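Local coordinates for protein peptidase M3B, oligoendopeptidase F (Enterococcus faecium, PDB 2QR4) that probably cleaves short peptides within their chains, as a zinc-dependent oligoendopeptidase of peptidase family M3, at residues 230-233 with 234-238; 445-448 with 449-453. All coordinates share one frame; numbering follows the deposited sequence.

Contact 1 (230-238) opens the short helix 234-240, after the loop that follows helix 208-228, whereas contact 2 (445-453) runs along the last turns of the long helix 418-454. The first is partly exposed and mainly polar, with a serine cap and a carboxylate holding backbone N-H groups; the second is buried and spaces aromatic, aliphatic and selenium-bearing groups four residues apart. Both pack on helix 208-228. They also touch each other, their centres about 13 Å apart: Ala-234 CB rests against the imidazole of His-450, and the guanidinium of Arg-235 lies against His-447, so one end of the small helix is packed on the long one.

Contact 1. Residues 230-233 with 234-238; sequences NYSS and AREAS
Ser-233 swings OG in between its own backbone N and carbonyl carbon (chi1 68°), while Glu-236 sends CG anti to its backbone N (chi1 -174°) and then runs on extended, back past the helix start to Ser-232. The two torsions serve two bonds. Ser-233 OG, at the N-cap of helix 234-240, accepts from Glu-236 N at 3.1 Å in an almost straight bond, and Glu-236 OE2 accepts from Ser-232 N at 2.8 Å with an N-H...O angle of 175°. The donor meets OE2 on its syn side but well out of the carboxylate plane. Because the glutamate takes the N-H one residue before the cap, the exchange resembles a capping box without being the classical one. Ser-232 OG stands 3.1 Å from Glu-236 OE2, at most a weak second bond. The first helical backbone bond, from Ala-237 N to Ser-233 O, spans 3.0 Å.

Tyr-231 packs one face of its ring on Ala-237, in the first turn of the helix. Ala-237 CA sits over the centre of that face, 3.8 Å from the Tyr-231 ring centroid in a CH-pi contact, and Ala-237 CB touches Tyr-231 CD2 at 3.5 Å. Glu-236 OE2 comes to the ring edge, near its plane. The ring also stacks with His-129. Just upstream, Asn-230 is the C-prime residue of the Schellman motif that ends the preceding helix, and Arg-235 makes salt bridges to Glu-246 and Asp-250 on helix 246-258.

Between them, the serine hydroxyl and the glutamate carboxylate occupy N-H groups at and just before the start of the helix, and the carboxylate's negative charge at this N-terminal end is probably favoured by the helix dipole.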
ATOM      1  N   ASN A 230       9.365   6.320 -20.528  1.00 43.75           N
ATOM      2  CA  ASN A 230       9.047   6.564 -21.945  1.00 45.80           C
ATOM      3  C   ASN A 230       8.501   5.343 -22.706  1.00 38.96           C
ATOM      4  O   ASN A 230       8.739   5.170 -23.896  1.00 35.64           O
ATOM      5  CB  ASN A 230      10.265   7.151 -22.673  1.00 40.39           C
ATOM      6  CG  ASN A 230      10.973   8.209 -21.846  1.00 48.31           C
ATOM      7  OD1 ASN A 230      10.444   9.305 -21.629  1.00 44.63           O
ATOM      8  ND2 ASN A 230      12.176   7.881 -21.364  1.00 38.00           N
ATOM      9  N   TYR A 231       7.785   4.484 -22.006  1.00 39.98           N
ATOM     10  CA  TYR A 231       7.028   3.461 -22.679  1.00 39.32           C
ATOM     11  C   TYR A 231       5.680   4.060 -23.050  1.00 39.25           C
ATOM     12  O   TYR A 231       5.220   5.013 -22.417  1.00 49.74           O
ATOM     13  CB  TYR A 231       6.849   2.237 -21.778  1.00 39.75           C
ATOM     14  CG  TYR A 231       8.120   1.434 -21.561  1.00 38.85           C
ATOM     15  CD1 TYR A 231       8.638   0.611 -22.566  1.00 41.89           C
ATOM     16  CD2 TYR A 231       8.803   1.494 -20.353  1.00 36.90           C
ATOM     17  CE1 TYR A 231       9.810  -0.135 -22.361  1.00 35.44           C
ATOM     18  CE2 TYR A 231       9.974   0.758 -20.137  1.00 33.74           C
ATOM     19  CZ  TYR A 231      10.461  -0.059 -21.132  1.00 37.79           C
ATOM     20  OH  TYR A 231      11.599  -0.780 -20.889  1.00 43.22           O
ATOM     21  N   SER A 232       5.047   3.517 -24.083  1.00 41.85           N
ATOM     22  CA  SER A 232       3.760   4.030 -24.514  1.00 46.43           C
ATOM     23  C   SER A 232       2.621   3.504 -23.620  1.00 46.82           C
ATOM     24  O   SER A 232       1.504   4.017 -23.668  1.00 45.90           O
ATOM     25  CB  SER A 232       3.528   3.700 -25.995  1.00 39.23           C
ATOM     26  OG  SER A 232       3.320   2.314 -26.160  1.00 59.49           O
ATOM     27  N   SER A 233       2.915   2.499 -22.794  1.00 43.21           N
ATOM     28  CA  SER A 233       1.915   1.954 -21.848  1.00 44.78           C
ATOM     29  C   SER A 233       2.543   0.980 -20.855  1.00 45.08           C
ATOM     30  O   SER A 233       3.672   0.500 -21.045  1.00 38.23           O
ATOM     31  CB  SER A 233       0.808   1.207 -22.607  1.00 41.91           C
ATOM     32  OG  SER A 233       1.342   0.022 -23.213  1.00 45.17           O
ATOM     33  N   ALA A 234       1.789   0.653 -19.814  1.00 39.92           N
ATOM     34  CA  ALA A 234       2.261  -0.293 -18.813  1.00 43.33           C
ATOM     35  C   ALA A 234       2.523  -1.654 -19.446  1.00 41.94           C
ATOM     36  O   ALA A 234       3.504  -2.332 -19.117  1.00 45.97           O
ATOM     37  CB  ALA A 234       1.257  -0.416 -17.698  1.00 39.23           C
ATOM     38  N   ARG A 235       1.647  -2.043 -20.364  1.00 40.65           N
ATOM     39  CA  ARG A 235       1.774  -3.334 -21.030  1.00 43.93           C
ATOM     40  C   ARG A 235       3.043  -3.402 -21.872  1.00 41.75           C
ATOM     41  O   ARG A 235       3.825  -4.346 -21.746  1.00 55.06           O
ATOM     42  CB  ARG A 235       0.546  -3.639 -21.899  1.00 44.56           C
ATOM     43  CG  ARG A 235       0.578  -5.053 -22.495  1.00 48.07           C
ATOM     44  CD  ARG A 235      -0.697  -5.395 -23.231  1.00 44.92           C
ATOM     45  NE  ARG A 235      -0.888  -4.568 -24.422  1.00 46.30           N
ATOM     46  CZ  ARG A 235      -1.891  -4.739 -25.276  1.00 49.54           C
ATOM     47  NH1 ARG A 235      -2.768  -5.712 -25.059  1.00 50.02           N
ATOM     48  NH2 ARG A 235      -2.010  -3.960 -26.346  1.00 40.35           N
ATOM     49  N   GLU A 236       3.247  -2.411 -22.733  1.00 46.12           N
ATOM     50  CA  GLU A 236       4.459  -2.378 -23.540  1.00 48.46           C
ATOM     51  C   GLU A 236       5.643  -2.498 -22.609  1.00 41.81           C
ATOM     52  O   GLU A 236       6.585  -3.230 -22.885  1.00 42.76           O
ATOM     53  CB  GLU A 236       4.574  -1.092 -24.364  1.00 47.72           C
ATOM     54  CG  GLU A 236       5.760  -1.087 -25.333  1.00 51.71           C
ATOM     55  CD  GLU A 236       5.958   0.254 -26.025  1.00 62.66           C
ATOM     56  OE1 GLU A 236       5.925   0.283 -27.274  1.00 67.42           O
ATOM     57  OE2 GLU A 236       6.144   1.278 -25.328  1.00 62.64           O
ATOM     58  N   ALA A 237       5.578  -1.805 -21.480  1.00 37.31           N
ATOM     59  CA  ALA A 237       6.685  -1.865 -20.521  1.00 47.17           C
ATOM     60  C   ALA A 237       6.947  -3.283 -19.994  1.00 37.13           C
ATOM     61  O   ALA A 237       8.077  -3.741 -19.981  1.00 48.31           O
ATOM     62  CB  ALA A 237       6.463  -0.890 -19.377  1.00 36.11           C
ATOM     63  N   SER A 238       5.910  -3.986 -19.567  1.00 42.90           N
ATOM     64  CA  SER A 238       6.128  -5.330 -19.030  1.00 39.43           C
ATOM     65  C   SER A 238       6.564  -6.318 -20.105  1.00 44.78           C
ATOM     66  O   SER A 238       7.491  -7.085 -19.899  1.00 41.89           O
ATOM     67  CB  SER A 238       4.873  -5.858 -18.352  1.00 45.13           C
ATOM     68  OG  SER A 238       5.132  -7.125 -17.780  1.00 46.48           O
TER

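Contact 2. Residues 445-448 with 449-453; sequences FEHF and MHTED
Helix 418-454 carries this contact in its last turns, where side chains four residues apart meet along its surface. On the flank facing helices 208-228 and 461-476, Met-449, a selenomethionine, lays its chain against Phe-445: SE is 3.8 Å from CE2 in an oblique Met-aromatic contact, and CG lies over one face of the ring. Met-449 places CG beside its backbone N (chi1 -78°), from where the chain turns back along the helix toward the phenylalanine. Leu-464 packs on both residues, and Tyr-468 meets the Phe-445 ring edge-to-face.

Two further pairs use methyl and methylene groups over flat rings. Glu-452 CG stands over the Phe-448 face, 3.7 Å from the centroid, and its carboxylate plane is turned only 13° from the ring plane. Chi1 (-74°) sets CG beside the backbone N and over the ring, and the bend at chi2 then turns the carboxylate, which pairs with Tyr-463 OH and Lys-455. Thr-451 CG2 similarly covers one face of the His-447 ring at 3.8 Å from its centroid, the two side chains crossing at about a right angle. The hydroxyl of the same threonine faces back into the helix, with OG1 3.0 Å from His-447 O and 3.1 Å from Phe-448 O, two acceptors competing for its one proton.

Glu-446 and His-450 lie side by side, pointing the same way. A water donates to Glu-446 OE2 at 2.7 Å and makes a weak link to His-450 NE2; OE2 also accepts from Tyr-500 N, while the imidazole meets the rings of Tyr-500 and His-222.

The threonine hydroxyl can thus give its proton to either of two backbone carbonyls of its own helix. Three pairs rest on carbon packed over ring faces, whereas the Glu-446 carboxylate is gripped by Tyr-500 N and a water, with a merely weak water link to His-450.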
ATOM      1  N   PHE A 445      -9.014  -8.303 -18.248  1.00 42.69           N
ATOM      2  CA  PHE A 445      -9.321  -7.419 -17.132  1.00 36.38           C
ATOM      3  C   PHE A 445      -8.069  -6.692 -16.666  1.00 39.08           C
ATOM      4  O   PHE A 445      -8.100  -5.493 -16.384  1.00 43.84           O
ATOM      5  CB  PHE A 445      -9.964  -8.177 -15.975  1.00 40.60           C
ATOM      6  CG  PHE A 445     -10.673  -7.288 -14.992  1.00 37.50           C
ATOM      7  CD1 PHE A 445     -11.800  -6.577 -15.372  1.00 39.72           C
ATOM      8  CD2 PHE A 445     -10.203  -7.152 -13.685  1.00 38.97           C
ATOM      9  CE1 PHE A 445     -12.451  -5.743 -14.472  1.00 36.98           C
ATOM     10  CE2 PHE A 445     -10.850  -6.329 -12.775  1.00 39.11           C
ATOM     11  CZ  PHE A 445     -11.975  -5.622 -13.166  1.00 31.92           C
ATOM     12  N   GLU A 446      -6.954  -7.401 -16.596  1.00 39.00           N
ATOM     13  CA  GLU A 446      -5.714  -6.746 -16.183  1.00 42.80           C
ATOM     14  C   GLU A 446      -5.410  -5.557 -17.074  1.00 43.36           C
ATOM     15  O   GLU A 446      -5.107  -4.468 -16.588  1.00 49.75           O
ATOM     16  CB  GLU A 446      -4.536  -7.711 -16.161  1.00 35.29           C
ATOM     17  CG  GLU A 446      -3.224  -7.059 -15.762  1.00 41.47           C
ATOM     18  CD  GLU A 446      -2.120  -8.076 -15.437  1.00 49.16           C
ATOM     19  OE1 GLU A 446      -2.205  -9.235 -15.898  1.00 47.57           O
ATOM     20  OE2 GLU A 446      -1.160  -7.710 -14.720  1.00 44.12           O
ATOM     21  N   HIS A 447      -5.520  -5.751 -18.383  1.00 45.09           N
ATOM     22  CA  HIS A 447      -5.213  -4.671 -19.303  1.00 42.85           C
ATOM     23  C   HIS A 447      -6.227  -3.546 -19.160  1.00 43.23           C
ATOM     24  O   HIS A 447      -5.861  -2.369 -19.172  1.00 50.67           O
ATOM     25  CB  HIS A 447      -5.144  -5.164 -20.748  1.00 37.12           C
ATOM     26  CG  HIS A 447      -4.510  -4.181 -21.679  1.00 41.19           C
ATOM     27  ND1 HIS A 447      -5.057  -3.848 -22.899  1.00 36.89           N
ATOM     28  CD2 HIS A 447      -3.381  -3.443 -21.558  1.00 38.55           C
ATOM     29  CE1 HIS A 447      -4.286  -2.959 -23.499  1.00 37.32           C
ATOM     30  NE2 HIS A 447      -3.262  -2.696 -22.706  1.00 48.50           N
ATOM     31  N   PHE A 448      -7.500  -3.915 -19.024  1.00 44.25           N
ATOM     32  CA  PHE A 448      -8.588  -2.945 -18.828  1.00 37.61           C
ATOM     33  C   PHE A 448      -8.314  -2.035 -17.621  1.00 42.27           C
ATOM     34  O   PHE A 448      -8.494  -0.827 -17.702  1.00 48.29           O
ATOM     35  CB  PHE A 448      -9.923  -3.685 -18.690  1.00 38.19           C
ATOM     36  CG  PHE A 448     -11.064  -2.832 -18.194  1.00 44.59           C
ATOM     37  CD1 PHE A 448     -11.843  -2.105 -19.080  1.00 40.47           C
ATOM     38  CD2 PHE A 448     -11.378  -2.788 -16.839  1.00 36.75           C
ATOM     39  CE1 PHE A 448     -12.917  -1.340 -18.628  1.00 42.89           C
ATOM     40  CE2 PHE A 448     -12.444  -2.008 -16.373  1.00 46.94           C
ATOM     41  CZ  PHE A 448     -13.220  -1.292 -17.274  1.00 39.93           C
HETATM   42  N   MSE A 449      -7.841  -2.610 -16.519  1.00 40.04           N
HETATM   43  CA  MSE A 449      -7.516  -1.812 -15.338  1.00 43.70           C
HETATM   44  C   MSE A 449      -6.388  -0.811 -15.585  1.00 43.96           C
HETATM   45  O   MSE A 449      -6.470   0.324 -15.129  1.00 39.30           O
HETATM   46  CB  MSE A 449      -7.139  -2.706 -14.150  1.00 36.63           C
HETATM   47  CG  MSE A 449      -8.325  -3.346 -13.461  1.00 31.75           C
HETATM   48 SE   MSE A 449      -7.776  -4.328 -11.845  1.00 59.60          SE
HETATM   49  CE  MSE A 449      -6.648  -5.715 -12.673  1.00 55.14           C
ATOM     50  N   HIS A 450      -5.326  -1.231 -16.276  1.00 37.06           N
ATOM     51  CA  HIS A 450      -4.219  -0.320 -16.555  1.00 37.75           C
ATOM     52  C   HIS A 450      -4.626   0.820 -17.492  1.00 38.73           C
ATOM     53  O   HIS A 450      -4.319   1.985 -17.230  1.00 38.43           O
ATOM     54  CB  HIS A 450      -3.015  -1.047 -17.143  1.00 30.14           C
ATOM     55  CG  HIS A 450      -2.336  -1.978 -16.192  1.00 42.64           C
ATOM     56  ND1 HIS A 450      -1.206  -1.624 -15.488  1.00 43.56           N
ATOM     57  CD2 HIS A 450      -2.607  -3.259 -15.848  1.00 37.09           C
ATOM     58  CE1 HIS A 450      -0.822  -2.639 -14.736  1.00 36.87           C
ATOM     59  NE2 HIS A 450      -1.654  -3.643 -14.938  1.00 42.81           N
ATOM     60  N   THR A 451      -5.296   0.483 -18.590  1.00 31.80           N
ATOM     61  CA  THR A 451      -5.701   1.501 -19.568  1.00 44.20           C
ATOM     62  C   THR A 451      -6.699   2.496 -18.988  1.00 33.56           C
ATOM     63  O   THR A 451      -6.616   3.683 -19.269  1.00 44.26           O
ATOM     64  CB  THR A 451      -6.266   0.876 -20.848  1.00 39.07           C
ATOM     65  OG1 THR A 451      -7.291  -0.066 -20.494  1.00 45.30           O
ATOM     66  CG2 THR A 451      -5.141   0.157 -21.599  1.00 32.45           C
ATOM     67  N   GLU A 452      -7.624   2.001 -18.168  1.00 36.68           N
ATOM     68  CA  GLU A 452      -8.599   2.850 -17.489  1.00 38.16           C
ATOM     69  C   GLU A 452      -7.938   3.820 -16.525  1.00 42.74           C
ATOM     70  O   GLU A 452      -8.180   5.024 -16.581  1.00 46.39           O
ATOM     71  CB  GLU A 452      -9.627   1.993 -16.762  1.00 34.62           C
ATOM     72  CG  GLU A 452     -10.626   1.336 -17.718  1.00 47.11           C
ATOM     73  CD  GLU A 452     -11.476   2.358 -18.485  1.00 54.17           C
ATOM     74  OE1 GLU A 452     -12.457   2.873 -17.908  1.00 52.52           O
ATOM     75  OE2 GLU A 452     -11.176   2.641 -19.667  1.00 46.03           O
ATOM     76  N   ASP A 453      -7.083   3.297 -15.654  1.00 45.27           N
ATOM     77  CA  ASP A 453      -6.332   4.140 -14.723  1.00 46.14           C
ATOM     78  C   ASP A 453      -5.453   5.169 -15.442  1.00 44.07           C
ATOM     79  O   ASP A 453      -5.312   6.306 -15.003  1.00 40.49           O
ATOM     80  CB  ASP A 453      -5.463   3.285 -13.792  1.00 44.85           C
ATOM     81  CG  ASP A 453      -4.543   4.127 -12.935  1.00 46.73           C
ATOM     82  OD1 ASP A 453      -4.974   4.582 -11.859  1.00 41.82           O
ATOM     83  OD2 ASP A 453      -3.387   4.345 -13.342  1.00 43.15           O
TER
HETATM   84  O   HOH W   1      -0.944  -6.067 -12.627  1.00 27.47           O